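Local coordinates for protein cyclin-dependent kinase inhibitor 3 (Homo sapiens, PDB 1FPZ) that removes phosphate from phosphotyrosine, phosphoserine and phosphothreonine in proteins, acts on CDK2 in a cyclin-dependent manner, and may regulate the cell cycle, at residues L32-V37 and A152-Y157; N91-Y96 and T103-I108; S170-D173 and G178-Q181. The protein carries 1 engineered substitution. One frame throughout, in Å; residues are numbered along the deposited sequence.

Interaction 1: residues L32-V37 and A152-Y157; sequences LSLSRV and ACLLLY
Leu155 packs against Leu34 and Val37, and the contact is wholly apolar. Its methyl CD2 does the touching. Val37 CG2 lies 3.7 Å from Leu155 CD2, and Leu34 CD2 lies 3.9 Å from the same methyl. Both side chains meet Leu155 obliquely. Leu34 CD2 also comes to 4.5 Å from CD2 of Leu154, the preceding helix residue, a looser contact. Val37 CG1 is anti to its backbone N (chi1 178°). This turns CG2 to the N side, where it meets the leucine.

Polar bonds stay within 32-37 and shape its turn. Val37 N bonds to Leu34 O at 2.9 Å, closing the turn that carries both apolar residues. Ser33 OG accepts from Ser35 N at 3.2 Å, an ST turn. The turn is continuous with strand 30-33, an outermost strand of the sheet. Residues up to Leu34 belong to the region that interacts with CDK2.

All the touching residues are buried. Leu34 also rests on Leu130 of helix 116-131, while Leu155 also rests on Leu171 of helix 164-175. The contact thus fits the turn after the edge strand onto helix 146-158, with a further helix packed at each of these leucines.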
ATOM      1  N   LEU A  32       7.406  -7.128   2.689  1.00 20.69           N
ATOM      2  CA  LEU A  32       8.593  -6.271   2.675  1.00 17.19           C
ATOM      3  C   LEU A  32       9.285  -6.179   4.043  1.00 18.95           C
ATOM      4  O   LEU A  32       8.671  -5.775   5.031  1.00 17.64           O
ATOM      5  CB  LEU A  32       8.212  -4.863   2.228  1.00 12.44           C
ATOM      6  CG  LEU A  32       9.317  -3.780   2.267  1.00  9.64           C
ATOM      7  CD1 LEU A  32      10.389  -4.089   1.210  1.00  7.45           C
ATOM      8  CD2 LEU A  32       8.707  -2.418   1.919  1.00 10.01           C
ATOM      9  N   SER A  33      10.559  -6.545   4.102  1.00 19.47           N
ATOM     10  CA  SER A  33      11.274  -6.442   5.371  1.00 20.55           C
ATOM     11  C   SER A  33      11.641  -4.980   5.581  1.00 20.11           C
ATOM     12  O   SER A  33      12.040  -4.296   4.644  1.00 20.12           O
ATOM     13  CB  SER A  33      12.536  -7.295   5.351  1.00 19.46           C
ATOM     14  OG  SER A  33      13.500  -6.761   6.241  1.00 21.16           O
ATOM     15  N   LEU A  34      11.480  -4.494   6.802  1.00 20.58           N
ATOM     16  CA  LEU A  34      11.808  -3.101   7.091  1.00 20.38           C
ATOM     17  C   LEU A  34      13.160  -2.985   7.851  1.00 21.76           C
ATOM     18  O   LEU A  34      13.538  -1.913   8.326  1.00 20.18           O
ATOM     19  CB  LEU A  34      10.648  -2.477   7.888  1.00 17.47           C
ATOM     20  CG  LEU A  34       9.256  -2.438   7.220  1.00 16.34           C
ATOM     21  CD1 LEU A  34       8.192  -1.984   8.201  1.00 15.29           C
ATOM     22  CD2 LEU A  34       9.269  -1.521   6.039  1.00 11.94           C
ATOM     23  N   SER A  35      13.911  -4.088   7.939  1.00 24.10           N
ATOM     24  CA  SER A  35      15.183  -4.023   8.652  1.00 27.13           C
ATOM     25  C   SER A  35      16.146  -2.947   8.104  1.00 28.83           C
ATOM     26  O   SER A  35      16.989  -2.456   8.845  1.00 29.11           O
ATOM     27  CB  SER A  35      15.876  -5.391   8.675  1.00 24.66           C
ATOM     28  OG  SER A  35      16.308  -5.757   7.377  1.00 31.38           O
ATOM     29  N   ARG A  36      16.028  -2.559   6.838  1.00 31.49           N
ATOM     30  CA  ARG A  36      16.937  -1.536   6.297  1.00 35.36           C
ATOM     31  C   ARG A  36      16.674  -0.154   6.888  1.00 37.79           C
ATOM     32  O   ARG A  36      17.394   0.804   6.589  1.00 38.32           O
ATOM     33  CB  ARG A  36      16.827  -1.441   4.770  1.00 35.72           C
ATOM     34  CG  ARG A  36      17.557  -2.529   3.962  1.00 37.53           C
ATOM     35  CD  ARG A  36      17.402  -2.250   2.440  1.00 38.23           C
ATOM     36  NE  ARG A  36      18.208  -3.115   1.563  1.00 39.44           N
ATOM     37  CZ  ARG A  36      17.833  -4.307   1.092  1.00 37.96           C
ATOM     38  NH1 ARG A  36      16.648  -4.816   1.401  1.00 38.88           N
ATOM     39  NH2 ARG A  36      18.648  -4.990   0.300  1.00 36.61           N
ATOM     40  N   VAL A  37      15.633  -0.051   7.709  1.00 39.27           N
ATOM     41  CA  VAL A  37      15.291   1.200   8.356  1.00 40.43           C
ATOM     42  C   VAL A  37      15.110   0.935   9.855  1.00 42.33           C
ATOM     43  O   VAL A  37      14.358   1.601  10.556  1.00 42.74           O
ATOM     44  CB  VAL A  37      14.031   1.823   7.730  1.00 40.19           C
ATOM     45  CG1 VAL A  37      13.683   3.110   8.460  1.00 41.17           C
ATOM     46  CG2 VAL A  37      14.279   2.137   6.249  1.00 38.32           C
ATOM     47  N   ALA A 152       7.711   2.936  -0.471  1.00 26.23           N
ATOM     48  CA  ALA A 152       8.998   3.605  -0.617  1.00 26.56           C
ATOM     49  C   ALA A 152       9.003   4.930   0.135  1.00 27.30           C
ATOM     50  O   ALA A 152      10.035   5.364   0.650  1.00 29.76           O
ATOM     51  CB  ALA A 152       9.298   3.809  -2.064  1.00 26.68           C
ATOM     52  N   CYS A 153       7.853   5.580   0.194  1.00 27.28           N
ATOM     53  CA  CYS A 153       7.762   6.821   0.949  1.00 28.30           C
ATOM     54  C   CYS A 153       7.976   6.531   2.442  1.00 26.85           C
ATOM     55  O   CYS A 153       8.635   7.292   3.135  1.00 27.76           O
ATOM     56  CB  CYS A 153       6.388   7.456   0.747  1.00 30.61           C
ATOM     57  SG  CYS A 153       6.370   8.751  -0.461  1.00 32.75           S
ATOM     58  N   LEU A 154       7.412   5.420   2.924  1.00 26.60           N
ATOM     59  CA  LEU A 154       7.522   5.032   4.339  1.00 25.56           C
ATOM     60  C   LEU A 154       8.994   4.769   4.704  1.00 26.56           C
ATOM     61  O   LEU A 154       9.413   5.067   5.809  1.00 27.44           O
ATOM     62  CB  LEU A 154       6.666   3.783   4.634  1.00 23.91           C
ATOM     63  CG  LEU A 154       6.741   3.201   6.077  1.00 23.96           C
ATOM     64  CD1 LEU A 154       5.886   4.030   7.024  1.00 20.00           C
ATOM     65  CD2 LEU A 154       6.231   1.746   6.127  1.00 21.69           C
ATOM     66  N   LEU A 155       9.771   4.213   3.777  1.00 27.82           N
ATOM     67  CA  LEU A 155      11.188   3.956   4.047  1.00 29.84           C
ATOM     68  C   LEU A 155      11.899   5.301   4.224  1.00 32.05           C
ATOM     69  O   LEU A 155      12.643   5.473   5.183  1.00 33.58           O
ATOM     70  CB  LEU A 155      11.842   3.145   2.918  1.00 28.11           C
ATOM     71  CG  LEU A 155      11.294   1.716   2.808  1.00 28.64           C
ATOM     72  CD1 LEU A 155      11.973   0.986   1.677  1.00 24.91           C
ATOM     73  CD2 LEU A 155      11.521   0.977   4.149  1.00 27.82           C
ATOM     74  N   LEU A 156      11.670   6.250   3.311  1.00 33.34           N
ATOM     75  CA  LEU A 156      12.283   7.574   3.439  1.00 33.77           C
ATOM     76  C   LEU A 156      11.791   8.210   4.726  1.00 35.32           C
ATOM     77  O   LEU A 156      12.528   8.903   5.434  1.00 36.14           O
ATOM     78  CB  LEU A 156      11.873   8.477   2.285  1.00 33.11           C
ATOM     79  CG  LEU A 156      12.485   8.366   0.895  1.00 33.28           C
ATOM     80  CD1 LEU A 156      13.270   7.083   0.691  1.00 34.79           C
ATOM     81  CD2 LEU A 156      11.358   8.468  -0.080  1.00 33.77           C
ATOM     82  N   TYR A 157      10.522   7.966   5.019  1.00 36.10           N
ATOM     83  CA  TYR A 157       9.882   8.517   6.194  1.00 36.03           C
ATOM     84  C   TYR A 157      10.542   8.041   7.477  1.00 36.51           C
ATOM     85  O   TYR A 157      10.882   8.856   8.333  1.00 37.28           O
ATOM     86  CB  TYR A 157       8.396   8.145   6.171  1.00 34.68           C
ATOM     87  CG  TYR A 157       7.564   8.833   7.227  1.00 32.68           C
ATOM     88  CD1 TYR A 157       7.206  10.182   7.106  1.00 33.13           C
ATOM     89  CD2 TYR A 157       7.149   8.134   8.357  1.00 31.50           C
ATOM     90  CE1 TYR A 157       6.450  10.816   8.103  1.00 31.86           C
ATOM     91  CE2 TYR A 157       6.403   8.736   9.341  1.00 32.14           C
ATOM     92  CZ  TYR A 157       6.050  10.075   9.217  1.00 32.81           C
ATOM     93  OH  TYR A 157       5.268  10.627  10.200  1.00 31.90           O
TER

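Interaction 2: residues N91-Y96 and T103-I108; sequences NLLDLY and THHHPI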
ATOM      1  N   ASN A  91     -18.272  -2.807  -2.416  1.00 56.42           N
ATOM      2  CA  ASN A  91     -18.400  -2.897  -0.968  1.00 54.56           C
ATOM      3  C   ASN A  91     -17.199  -3.589  -0.333  1.00 51.97           C
ATOM      4  O   ASN A  91     -17.317  -4.267   0.698  1.00 50.50           O
ATOM      5  CB  ASN A  91     -19.686  -3.630  -0.597  1.00 56.79           C
ATOM      6  CG  ASN A  91     -19.755  -5.009  -1.199  1.00 58.57           C
ATOM      7  OD1 ASN A  91     -19.609  -5.170  -2.416  1.00 59.75           O
ATOM      8  ND2 ASN A  91     -19.974  -6.017  -0.359  1.00 58.17           N
ATOM      9  N   LEU A  92     -16.043  -3.399  -0.961  1.00 49.41           N
ATOM     10  CA  LEU A  92     -14.786  -3.969  -0.485  1.00 46.40           C
ATOM     11  C   LEU A  92     -14.555  -3.521   0.943  1.00 44.30           C
ATOM     12  O   LEU A  92     -14.382  -4.343   1.850  1.00 44.79           O
ATOM     13  CB  LEU A  92     -13.630  -3.486  -1.375  1.00 46.20           C
ATOM     14  CG  LEU A  92     -12.208  -3.961  -1.062  1.00 45.02           C
ATOM     15  CD1 LEU A  92     -12.173  -5.474  -1.015  1.00 45.04           C
ATOM     16  CD2 LEU A  92     -11.260  -3.443  -2.117  1.00 43.01           C
ATOM     17  N   LEU A  93     -14.571  -2.203   1.130  1.00 42.29           N
ATOM     18  CA  LEU A  93     -14.360  -1.593   2.436  1.00 39.43           C
ATOM     19  C   LEU A  93     -15.325  -2.183   3.465  1.00 38.95           C
ATOM     20  O   LEU A  93     -14.938  -2.498   4.593  1.00 36.67           O
ATOM     21  CB  LEU A  93     -14.556  -0.082   2.334  1.00 36.67           C
ATOM     22  CG  LEU A  93     -13.678   0.745   1.389  1.00 35.71           C
ATOM     23  CD1 LEU A  93     -12.213   0.537   1.706  1.00 34.53           C
ATOM     24  CD2 LEU A  93     -13.958   0.372  -0.023  1.00 34.67           C
ATOM     25  N   ASP A  94     -16.585  -2.333   3.054  1.00 39.87           N
ATOM     26  CA  ASP A  94     -17.635  -2.891   3.906  1.00 41.40           C
ATOM     27  C   ASP A  94     -17.209  -4.272   4.405  1.00 40.71           C
ATOM     28  O   ASP A  94     -17.152  -4.549   5.608  1.00 40.93           O
ATOM     29  CB  ASP A  94     -18.946  -3.113   3.122  1.00 44.81           C
ATOM     30  CG  ASP A  94     -19.534  -1.843   2.514  1.00 48.40           C
ATOM     31  OD1 ASP A  94     -20.684  -1.943   2.018  1.00 49.67           O
ATOM     32  OD2 ASP A  94     -18.881  -0.770   2.513  1.00 50.52           O
ATOM     33  N   LEU A  95     -16.953  -5.152   3.444  1.00 39.41           N
ATOM     34  CA  LEU A  95     -16.558  -6.520   3.742  1.00 37.95           C
ATOM     35  C   LEU A  95     -15.387  -6.670   4.690  1.00 37.77           C
ATOM     36  O   LEU A  95     -15.424  -7.525   5.578  1.00 38.15           O
ATOM     37  CB  LEU A  95     -16.252  -7.286   2.456  1.00 37.85           C
ATOM     38  CG  LEU A  95     -17.483  -7.625   1.609  1.00 37.78           C
ATOM     39  CD1 LEU A  95     -17.116  -8.633   0.526  1.00 34.88           C
ATOM     40  CD2 LEU A  95     -18.573  -8.205   2.507  1.00 38.20           C
ATOM     41  N   TYR A  96     -14.350  -5.855   4.506  1.00 36.63           N
ATOM     42  CA  TYR A  96     -13.171  -5.915   5.363  1.00 35.94           C
ATOM     43  C   TYR A  96     -13.528  -5.649   6.816  1.00 35.69           C
ATOM     44  O   TYR A  96     -13.032  -6.314   7.726  1.00 35.78           O
ATOM     45  CB  TYR A  96     -12.124  -4.854   4.968  1.00 35.57           C
ATOM     46  CG  TYR A  96     -11.350  -5.074   3.691  1.00 34.03           C
ATOM     47  CD1 TYR A  96     -10.398  -4.141   3.279  1.00 34.27           C
ATOM     48  CD2 TYR A  96     -11.537  -6.205   2.909  1.00 34.08           C
ATOM     49  CE1 TYR A  96      -9.650  -4.330   2.128  1.00 32.57           C
ATOM     50  CE2 TYR A  96     -10.796  -6.403   1.759  1.00 32.81           C
ATOM     51  CZ  TYR A  96      -9.851  -5.462   1.375  1.00 32.46           C
ATOM     52  OH  TYR A  96      -9.102  -5.661   0.252  1.00 31.13           O
ATOM     53  N   THR A 103      -9.934  -0.866   8.308  1.00 22.53           N
ATOM     54  CA  THR A 103      -9.779  -0.395   6.951  1.00 21.46           C
ATOM     55  C   THR A 103      -9.395   1.091   6.834  1.00 18.70           C
ATOM     56  O   THR A 103     -10.103   1.960   7.330  1.00 17.85           O
ATOM     57  CB  THR A 103     -11.111  -0.678   6.200  1.00 23.37           C
ATOM     58  OG1 THR A 103     -11.323  -2.102   6.148  1.00 25.41           O
ATOM     59  CG2 THR A 103     -11.088  -0.150   4.782  1.00 23.32           C
ATOM     60  N   HIS A 104      -8.267   1.346   6.165  1.00 15.56           N
ATOM     61  CA  HIS A 104      -7.722   2.695   5.933  1.00 13.58           C
ATOM     62  C   HIS A 104      -7.843   3.048   4.448  1.00 14.47           C
ATOM     63  O   HIS A 104      -6.932   2.781   3.639  1.00 13.73           O
ATOM     64  CB  HIS A 104      -6.241   2.703   6.309  1.00 13.99           C
ATOM     65  CG  HIS A 104      -5.961   2.171   7.695  1.00 16.63           C
ATOM     66  ND1 HIS A 104      -5.646   2.991   8.759  1.00 16.54           N
ATOM     67  CD2 HIS A 104      -5.879   0.903   8.164  1.00 16.88           C
ATOM     68  CE1 HIS A 104      -5.364   2.253   9.817  1.00 15.82           C
ATOM     69  NE2 HIS A 104      -5.497   0.980   9.481  1.00 18.04           N
ATOM     70  N   HIS A 105      -8.954   3.652   4.055  1.00 14.19           N
ATOM     71  CA  HIS A 105      -9.101   3.984   2.646  1.00 16.26           C
ATOM     72  C   HIS A 105      -8.555   5.382   2.314  1.00 17.11           C
ATOM     73  O   HIS A 105      -9.082   6.385   2.784  1.00 16.08           O
ATOM     74  CB  HIS A 105     -10.567   3.910   2.244  1.00 18.46           C
ATOM     75  CG  HIS A 105     -10.809   4.213   0.795  1.00 21.74           C
ATOM     76  ND1 HIS A 105     -11.831   5.038   0.365  1.00 21.75           N
ATOM     77  CD2 HIS A 105     -10.167   3.796  -0.321  1.00 21.57           C
ATOM     78  CE1 HIS A 105     -11.802   5.114  -0.952  1.00 21.99           C
ATOM     79  NE2 HIS A 105     -10.804   4.370  -1.393  1.00 21.46           N
ATOM     80  N   HIS A 106      -7.499   5.436   1.502  1.00 17.92           N
ATOM     81  CA  HIS A 106      -6.884   6.692   1.105  1.00 16.99           C
ATOM     82  C   HIS A 106      -6.709   6.688  -0.405  1.00 18.65           C
ATOM     83  O   HIS A 106      -5.594   6.465  -0.926  1.00 16.39           O
ATOM     84  CB  HIS A 106      -5.511   6.850   1.737  1.00 16.24           C
ATOM     85  CG  HIS A 106      -5.521   6.799   3.224  1.00 13.11           C
ATOM     86  ND1 HIS A 106      -5.484   7.930   4.005  1.00 13.12           N
ATOM     87  CD2 HIS A 106      -5.545   5.753   4.075  1.00 12.93           C
ATOM     88  CE1 HIS A 106      -5.477   7.583   5.278  1.00 12.92           C
ATOM     89  NE2 HIS A 106      -5.509   6.266   5.349  1.00 12.11           N
ATOM     90  N   PRO A 107      -7.797   6.946  -1.134  1.00 21.82           N
ATOM     91  CA  PRO A 107      -7.744   6.964  -2.602  1.00 24.97           C
ATOM     92  C   PRO A 107      -6.638   7.813  -3.254  1.00 27.06           C
ATOM     93  O   PRO A 107      -6.443   8.968  -2.910  1.00 25.31           O
ATOM     94  CB  PRO A 107      -9.158   7.416  -3.002  1.00 23.95           C
ATOM     95  CG  PRO A 107      -9.680   8.131  -1.785  1.00 22.96           C
ATOM     96  CD  PRO A 107      -9.136   7.309  -0.635  1.00 23.06           C
ATOM     97  N   ILE A 108      -5.883   7.205  -4.167  1.00 30.39           N
ATOM     98  CA  ILE A 108      -4.844   7.915  -4.902  1.00 32.24           C
ATOM     99  C   ILE A 108      -5.116   7.589  -6.365  1.00 35.47           C
ATOM    100  O   ILE A 108      -5.438   6.451  -6.731  1.00 35.41           O
ATOM    101  CB  ILE A 108      -3.427   7.463  -4.521  1.00 32.44           C
ATOM    102  CG1 ILE A 108      -3.213   7.590  -3.014  1.00 31.46           C
ATOM    103  CG2 ILE A 108      -2.405   8.357  -5.198  1.00 31.57           C
ATOM    104  CD1 ILE A 108      -1.810   7.190  -2.560  1.00 29.30           C
TER
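Leu93 and Tyr96 of helix 92-98 lie over Thr103 and His105 of strand 102-105, a helix running back along the strand that follows it. The short axes are 9.2 Å apart and their directions differ by 160°, so the two run nearly antiparallel.

Leu93 reaches the strand through one methyl. Its CD1 is 3.3 Å from Thr103 CG2, tighter than usual for two methyls, so the exact fit is doubtful. Leu93 CD1 also lies 3.8 Å from His105 CB. It approaches the imidazole obliquely. In both pairs the side chains cross at about a right angle.

Thr103 divides its branches between the two helix residues. Its methyl CG2 is anti to the backbone N and serves Leu93. Its OG1 serves Tyr96, lying 3.1 Å from Tyr96 CB. The same oxygen sits at the edge of the phenol ring, near its plane, 3.6 Å from Tyr96 CD1. This is packing, not a hydrogen bond.

The pair closes a beta-alpha-beta crossover. The chain leaves strand 74-77, passes through helices 81-86 and 92-98, and returns as the parallel neighbour strand 102-105, at the outer end of the sheet.

The His105 ring has two further partners. His105 CG is anti to the backbone N (chi1 -179°), and the ring lies beside the carbonyl carbon with Pro107 CD over its centre, 3.4 Å above its plane. His105 NE2 bonds to Cys79 O. Its side chain is about 10 Å from that of Ser140, the engineered residue at the active-site cysteine position. Tyr96 OH makes a weak hydrogen bond to His139 NE2, beside that residue.

Interaction 3: residues S170-D173 and G178-Q181; sequences SLRD and GAIQ
Ala179 CB points toward the helix and meets its backbone between Leu171 and Arg172. It rests on main-chain atoms more than on side chains. Ala179 CB is 3.7 Å from Arg172 CA and 3.8 Å from Arg172 N. It is 3.9 Å from Leu171 C, so the methyl sits over the peptide link that joins the two residues.

The two helix side chains add to this seat. Leu171 CB faces the loop and comes to 4.4 Å from Ala179 CB. Beyond CB, Leu171 turns to the neighbouring helix 146-158, where it packs on Ala151 and Ala152. Arg172 offers its CG, 4.0 Å from Ala179 CB. Its CG is anti to the carbonyl carbon (chi1 -64°). From there the chain runs extended to NE and carries the guanidinium away from the methyl. Arg172 NH1 forms a salt bridge with Asp169 OD1, and Arg172 NH2 bonds to Tyr186 OH of helix 183-189.

Segment 178-181 lies in the loop between helices 164-175 and 183-189. Its last residue, Gln181, begins a QTxxQY sequence like that of the Q-loop in classical tyrosine phosphatases. Gln181 touches Leu144, which belongs to the CX5R phosphate-binding loop. The sequence and this touch are consistent with a Q-loop position beside the phosphate-binding loop.

The contact itself is small, burying 114 Å² in all. A short side chain suits the close approach, since the alpha carbons of Arg172 and Ala179 are 5.0 Å apart. No polar pair joins the two segments, and the chemistry is van der Waals packing of one methyl on a helix backbone. A polar link from helix 164-175 to helix 183-189 lies farther out, at the end of Arg172.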
ATOM      1  N   SER A 170      14.741  -1.072  -3.193  1.00 39.35           N
ATOM      2  CA  SER A 170      14.176  -2.067  -2.287  1.00 39.13           C
ATOM      3  C   SER A 170      12.815  -2.568  -2.752  1.00 39.72           C
ATOM      4  O   SER A 170      12.528  -3.758  -2.660  1.00 39.04           O
ATOM      5  CB  SER A 170      14.043  -1.508  -0.872  1.00 38.64           C
ATOM      6  OG  SER A 170      15.279  -1.041  -0.371  1.00 39.31           O
ATOM      7  N   LEU A 171      11.966  -1.669  -3.245  1.00 41.30           N
ATOM      8  CA  LEU A 171      10.645  -2.080  -3.719  1.00 41.78           C
ATOM      9  C   LEU A 171      10.749  -2.796  -5.060  1.00 43.07           C
ATOM     10  O   LEU A 171       9.989  -3.736  -5.337  1.00 43.72           O
ATOM     11  CB  LEU A 171       9.705  -0.867  -3.825  1.00 40.98           C
ATOM     12  CG  LEU A 171       8.930  -0.452  -2.558  1.00 38.24           C
ATOM     13  CD1 LEU A 171       8.053  -1.597  -2.130  1.00 36.87           C
ATOM     14  CD2 LEU A 171       9.879  -0.063  -1.428  1.00 37.93           C
ATOM     15  N   ARG A 172      11.699  -2.354  -5.882  1.00 44.14           N
ATOM     16  CA  ARG A 172      11.936  -2.963  -7.186  1.00 45.61           C
ATOM     17  C   ARG A 172      12.292  -4.433  -6.938  1.00 46.55           C
ATOM     18  O   ARG A 172      11.848  -5.324  -7.653  1.00 45.98           O
ATOM     19  CB  ARG A 172      13.090  -2.224  -7.899  1.00 45.01           C
ATOM     20  CG  ARG A 172      12.836  -0.726  -8.260  1.00 43.85           C
ATOM     21  CD  ARG A 172      14.106  -0.026  -8.824  1.00 42.48           C
ATOM     22  NE  ARG A 172      13.891   1.337  -9.339  1.00 41.24           N
ATOM     23  CZ  ARG A 172      14.863   2.163  -9.738  1.00 39.96           C
ATOM     24  NH1 ARG A 172      16.140   1.792  -9.695  1.00 38.85           N
ATOM     25  NH2 ARG A 172      14.566   3.376 -10.170  1.00 38.75           N
ATOM     26  N   ASP A 173      13.072  -4.664  -5.882  1.00 48.93           N
ATOM     27  CA  ASP A 173      13.506  -6.003  -5.499  1.00 50.62           C
ATOM     28  C   ASP A 173      12.355  -6.832  -4.979  1.00 50.48           C
ATOM     29  O   ASP A 173      12.436  -8.054  -4.946  1.00 50.20           O
ATOM     30  CB  ASP A 173      14.593  -5.919  -4.425  1.00 52.86           C
ATOM     31  CG  ASP A 173      15.859  -5.200  -4.915  1.00 54.16           C
ATOM     32  OD1 ASP A 173      16.832  -5.106  -4.121  1.00 55.50           O
ATOM     33  OD2 ASP A 173      15.884  -4.732  -6.079  1.00 53.01           O
ATOM     34  N   GLY A 178       8.840  -3.004 -12.565  1.00 76.17           N
ATOM     35  CA  GLY A 178       7.685  -2.130 -12.701  1.00 76.73           C
ATOM     36  C   GLY A 178       7.172  -1.576 -11.386  1.00 77.56           C
ATOM     37  O   GLY A 178       6.063  -1.052 -11.333  1.00 78.44           O
ATOM     38  N   ALA A 179       7.980  -1.685 -10.332  1.00 77.56           N
ATOM     39  CA  ALA A 179       7.632  -1.201  -8.990  1.00 77.72           C
ATOM     40  C   ALA A 179       6.963   0.170  -9.010  1.00 77.69           C
ATOM     41  O   ALA A 179       5.841   0.349  -8.515  1.00 77.94           O
ATOM     42  CB  ALA A 179       8.889  -1.143  -8.122  1.00 77.50           C
ATOM     43  N   ILE A 180       7.679   1.150  -9.544  1.00 77.44           N
ATOM     44  CA  ILE A 180       7.136   2.492  -9.666  1.00 77.43           C
ATOM     45  C   ILE A 180       6.635   2.569 -11.112  1.00 77.82           C
ATOM     46  O   ILE A 180       7.335   2.147 -12.043  1.00 77.68           O
ATOM     47  CB  ILE A 180       8.198   3.580  -9.418  1.00 76.93           C
ATOM     48  CG1 ILE A 180       8.813   3.418  -8.023  1.00 76.18           C
ATOM     49  CG2 ILE A 180       7.559   4.956  -9.548  1.00 76.01           C
ATOM     50  CD1 ILE A 180       7.884   3.765  -6.885  1.00 75.62           C
ATOM     51  N   GLN A 181       5.423   3.098 -11.282  1.00 77.39           N
ATOM     52  CA  GLN A 181       4.767   3.191 -12.585  1.00 77.21           C
ATOM     53  C   GLN A 181       5.106   4.350 -13.503  1.00 77.34           C
ATOM     54  O   GLN A 181       5.586   4.135 -14.604  1.00 77.28           O
ATOM     55  CB  GLN A 181       3.240   3.174 -12.415  1.00 76.70           C
ATOM     56  CG  GLN A 181       2.619   1.843 -11.999  1.00 75.00           C
ATOM     57  CD  GLN A 181       2.859   0.722 -12.998  1.00 74.55           C
ATOM     58  OE1 GLN A 181       2.029  -0.175 -13.149  1.00 73.50           O
ATOM     59  NE2 GLN A 181       4.000   0.757 -13.672  1.00 73.77           N
TER

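Overall arrangement
Interactions 1 and 2 reach opposite outer strands of the same sheet, 30-33 and 102-105, with centres 23 Å apart. Interaction 1 is buried and joins parts far apart in sequence; interaction 2 is partly buried, joins neighbours, and is nested in the loop that interaction 1 closes. Interaction 3 involves no strand. It is also buried, and it touches interaction 1. Helices 146-158 and 164-175, successive in the chain, carry most of that touch, and Arg36 adds a contact with Ser170. Interaction 2 touches neither. All three rest on dispersion. Interaction 1 is purely aliphatic, interaction 3 sets a methyl on backbone, and interaction 2 mixes methyls with hydroxyl and aromatic groups.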